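Local coordinates for protein IMPACT family member YigZ (Escherichia coli, PDB 1VI7) that is of unknown function but belongs to the IMPACT family, whose members are tentatively linked to guanyl ribonucleotide binding and ribonucleoside triphosphate hydrolysis, at residues E5-P10 with Q134-L139. Numbering follows the deposited sequence.
Sequences ESWLIP and QRKTPL
Arg135 NH1 donates to Ser6 OG at 2.6 Å, with the hydroxyl oxygen at the guanidinium edge, 14° out of its plane. A bend at chi3 (-63°) swings Arg135 NE toward Leu8 CD2, which lies over one face of the guanidinium, offset toward its rim and 3.5 Å from NH2. Leu8 and Arg135, a non-hydrogen-bonded pair, share one face of the two-stranded antiparallel sheet formed by strands 7-10 and 133-136; Ser6 comes two residues before Leu8. Ile9 and Gln134 form a hydrogen-bonded pair: Ile9 N to Gln134 O spans 3.1 Å, and Gln134 N to Ile9 O 3.0 Å. Farther along, Lys136 N reaches Trp7 O through a weak, bent bond. On the other face Ile9 CD1 packs against Gln134 CG at 3.8 Å, while the Trp7 and Lys136 side chains run side by side, bringing NZ within 3.5 Å of CZ2. Pro138 CG meets Trp7 CZ3 at 4.0 Å, where strand 133-136 has given way to the link leading into strand 140-146 of the four-stranded sheet. Glu97 makes a weak hydrogen bond with Trp7 NE1 and a long, weak ion pair with Lys136 NZ. The pairing therefore joins the N-terminal strand to the connection between the two larger sheets, and Glu97 may offset some of the lysine charge beside the indole.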
ATOM      1  N   GLU A   5       5.673  -8.727  10.874  1.00 64.11           N
ATOM      2  CA  GLU A   5       6.071  -9.784   9.951  1.00 63.10           C
ATOM      3  C   GLU A   5       5.401  -9.651   8.601  1.00 61.54           C
ATOM      4  O   GLU A   5       6.020  -9.228   7.609  1.00 61.46           O
ATOM      5  CB  GLU A   5       5.848 -11.147  10.588  1.00 65.57           C
ATOM      6  CG  GLU A   5       4.605 -11.303  11.418  1.00 69.82           C
ATOM      7  CD  GLU A   5       4.714 -10.958  12.883  1.00 71.42           C
ATOM      8  OE1 GLU A   5       5.311  -9.918  13.238  1.00 71.37           O
ATOM      9  OE2 GLU A   5       4.153 -11.696  13.740  1.00 72.19           O
ATOM     10  N   SER A   6       4.115  -9.989   8.506  1.00 59.59           N
ATOM     11  CA  SER A   6       3.412  -9.819   7.236  1.00 55.88           C
ATOM     12  C   SER A   6       1.997  -9.298   7.523  1.00 53.96           C
ATOM     13  O   SER A   6       1.545  -9.227   8.653  1.00 52.40           O
ATOM     14  CB  SER A   6       3.344 -11.076   6.402  1.00 53.16           C
ATOM     15  OG  SER A   6       2.419 -11.990   6.959  1.00 51.22           O
ATOM     16  N   TRP A   7       1.335  -8.965   6.434  1.00 52.46           N
ATOM     17  CA  TRP A   7      -0.019  -8.446   6.502  1.00 51.01           C
ATOM     18  C   TRP A   7      -0.807  -8.803   5.243  1.00 49.19           C
ATOM     19  O   TRP A   7      -0.223  -9.359   4.317  1.00 49.38           O
ATOM     20  CB  TRP A   7       0.018  -6.949   6.741  1.00 50.35           C
ATOM     21  CG  TRP A   7       0.701  -6.098   5.729  1.00 47.21           C
ATOM     22  CD1 TRP A   7       0.162  -5.588   4.588  1.00 46.12           C
ATOM     23  CD2 TRP A   7       2.049  -5.611   5.777  1.00 47.10           C
ATOM     24  NE1 TRP A   7       1.075  -4.827   3.917  1.00 45.84           N
ATOM     25  CE2 TRP A   7       2.247  -4.824   4.629  1.00 48.00           C
ATOM     26  CE3 TRP A   7       3.105  -5.776   6.680  1.00 44.84           C
ATOM     27  CZ2 TRP A   7       3.463  -4.186   4.343  1.00 48.71           C
ATOM     28  CZ3 TRP A   7       4.302  -5.144   6.393  1.00 45.85           C
ATOM     29  CH2 TRP A   7       4.483  -4.365   5.250  1.00 46.44           C
ATOM     30  N   LEU A   8      -2.097  -8.481   5.227  1.00 46.16           N
ATOM     31  CA  LEU A   8      -2.924  -8.774   4.073  1.00 43.57           C
ATOM     32  C   LEU A   8      -3.141  -7.487   3.283  1.00 42.27           C
ATOM     33  O   LEU A   8      -2.956  -6.418   3.873  1.00 42.41           O
ATOM     34  CB  LEU A   8      -4.281  -9.353   4.464  1.00 44.46           C
ATOM     35  CG  LEU A   8      -4.322 -10.611   5.323  1.00 43.60           C
ATOM     36  CD1 LEU A   8      -5.748 -10.975   5.690  1.00 42.24           C
ATOM     37  CD2 LEU A   8      -3.648 -11.788   4.643  1.00 43.76           C
ATOM     38  N   ILE A   9      -3.286  -7.597   1.970  1.00 39.51           N
ATOM     39  CA  ILE A   9      -3.556  -6.417   1.139  1.00 36.89           C
ATOM     40  C   ILE A   9      -4.619  -6.796   0.116  1.00 35.96           C
ATOM     41  O   ILE A   9      -4.939  -7.997  -0.010  1.00 36.38           O
ATOM     42  CB  ILE A   9      -2.296  -5.900   0.456  1.00 38.70           C
ATOM     43  CG1 ILE A   9      -1.626  -6.957  -0.434  1.00 35.25           C
ATOM     44  CG2 ILE A   9      -1.239  -5.392   1.452  1.00 40.33           C
ATOM     45  CD1 ILE A   9      -1.999  -6.867  -1.883  1.00 29.13           C
ATOM     46  N   PRO A  10      -5.156  -5.837  -0.630  1.00 33.18           N
ATOM     47  CA  PRO A  10      -6.167  -6.133  -1.616  1.00 32.54           C
ATOM     48  C   PRO A  10      -5.622  -6.861  -2.837  1.00 33.65           C
ATOM     49  O   PRO A  10      -4.768  -6.331  -3.560  1.00 34.29           O
ATOM     50  CB  PRO A  10      -6.716  -4.761  -2.009  1.00 30.84           C
ATOM     51  CG  PRO A  10      -6.193  -3.795  -1.064  1.00 29.61           C
ATOM     52  CD  PRO A  10      -4.977  -4.397  -0.424  1.00 31.11           C
ATOM     53  N   GLN A 134      -4.759 -10.980   0.052  1.00 31.82           N
ATOM     54  CA  GLN A 134      -3.593 -11.841  -0.100  1.00 34.92           C
ATOM     55  C   GLN A 134      -2.468 -11.449   0.858  1.00 35.76           C
ATOM     56  O   GLN A 134      -2.162 -10.260   0.980  1.00 36.34           O
ATOM     57  CB  GLN A 134      -3.055 -11.848  -1.524  1.00 35.90           C
ATOM     58  CG  GLN A 134      -3.042 -10.503  -2.208  1.00 39.29           C
ATOM     59  CD  GLN A 134      -2.255 -10.527  -3.508  1.00 41.10           C
ATOM     60  OE1 GLN A 134      -2.807 -10.460  -4.605  1.00 37.67           O
ATOM     61  NE2 GLN A 134      -0.934 -10.616  -3.350  1.00 41.92           N
ATOM     62  N   ARG A 135      -1.784 -12.428   1.437  1.00 37.10           N
ATOM     63  CA  ARG A 135      -0.706 -12.105   2.370  1.00 39.78           C
ATOM     64  C   ARG A 135       0.439 -11.434   1.633  1.00 42.33           C
ATOM     65  O   ARG A 135       0.547 -11.485   0.414  1.00 42.63           O
ATOM     66  CB  ARG A 135      -0.232 -13.276   3.190  1.00 37.77           C
ATOM     67  CG  ARG A 135       0.779 -12.968   4.276  1.00 34.28           C
ATOM     68  CD  ARG A 135       0.764 -14.086   5.317  1.00 38.38           C
ATOM     69  NE  ARG A 135      -0.543 -14.130   5.963  1.00 43.17           N
ATOM     70  CZ  ARG A 135      -0.976 -13.242   6.846  1.00 48.10           C
ATOM     71  NH1 ARG A 135      -0.196 -12.225   7.217  1.00 51.07           N
ATOM     72  NH2 ARG A 135      -2.196 -13.326   7.372  1.00 47.95           N
ATOM     73  N   LYS A 136       1.292 -10.758   2.403  1.00 45.37           N
ATOM     74  CA  LYS A 136       2.403 -10.051   1.771  1.00 48.21           C
ATOM     75  C   LYS A 136       3.593  -9.902   2.681  1.00 49.36           C
ATOM     76  O   LYS A 136       3.624  -8.976   3.492  1.00 51.23           O
ATOM     77  CB  LYS A 136       1.879  -8.681   1.295  1.00 47.73           C
ATOM     78  CG  LYS A 136       2.958  -7.880   0.621  1.00 50.29           C
ATOM     79  CD  LYS A 136       2.545  -6.499   0.184  1.00 51.41           C
ATOM     80  CE  LYS A 136       3.777  -5.588   0.061  1.00 51.69           C
ATOM     81  NZ  LYS A 136       4.587  -5.662   1.318  1.00 53.09           N
ATOM     82  N   THR A 137       4.550 -10.828   2.616  1.00 50.84           N
ATOM     83  CA  THR A 137       5.740 -10.706   3.467  1.00 52.26           C
ATOM     84  C   THR A 137       6.787  -9.843   2.777  1.00 52.34           C
ATOM     85  O   THR A 137       7.265 -10.153   1.689  1.00 53.22           O
ATOM     86  CB  THR A 137       6.331 -12.037   3.890  1.00 54.16           C
ATOM     87  OG1 THR A 137       5.293 -13.001   4.179  1.00 55.62           O
ATOM     88  CG2 THR A 137       7.135 -11.853   5.186  1.00 55.41           C
ATOM     89  N   PRO A 138       7.007  -8.652   3.323  1.00 52.70           N
ATOM     90  CA  PRO A 138       7.952  -7.701   2.779  1.00 52.01           C
ATOM     91  C   PRO A 138       9.398  -8.186   2.821  1.00 50.87           C
ATOM     92  O   PRO A 138       9.849  -8.845   3.760  1.00 50.22           O
ATOM     93  CB  PRO A 138       7.801  -6.486   3.710  1.00 51.44           C
ATOM     94  CG  PRO A 138       7.522  -7.151   5.035  1.00 51.40           C
ATOM     95  CD  PRO A 138       6.511  -8.225   4.668  1.00 52.06           C
ATOM     96  N   LEU A 139      10.129  -7.831   1.772  1.00 48.85           N
ATOM     97  CA  LEU A 139      11.537  -8.141   1.628  1.00 46.30           C
ATOM     98  C   LEU A 139      12.339  -7.580   2.813  1.00 46.45           C
ATOM     99  O   LEU A 139      12.119  -6.425   3.192  1.00 47.18           O
ATOM    100  CB  LEU A 139      12.052  -7.359   0.409  1.00 41.28           C
ATOM    101  CG  LEU A 139      12.154  -8.015  -0.942  1.00 37.97           C
ATOM    102  CD1 LEU A 139      11.459  -9.359  -1.016  1.00 35.60           C
ATOM    103  CD2 LEU A 139      11.639  -7.080  -2.037  1.00 32.78           C
TER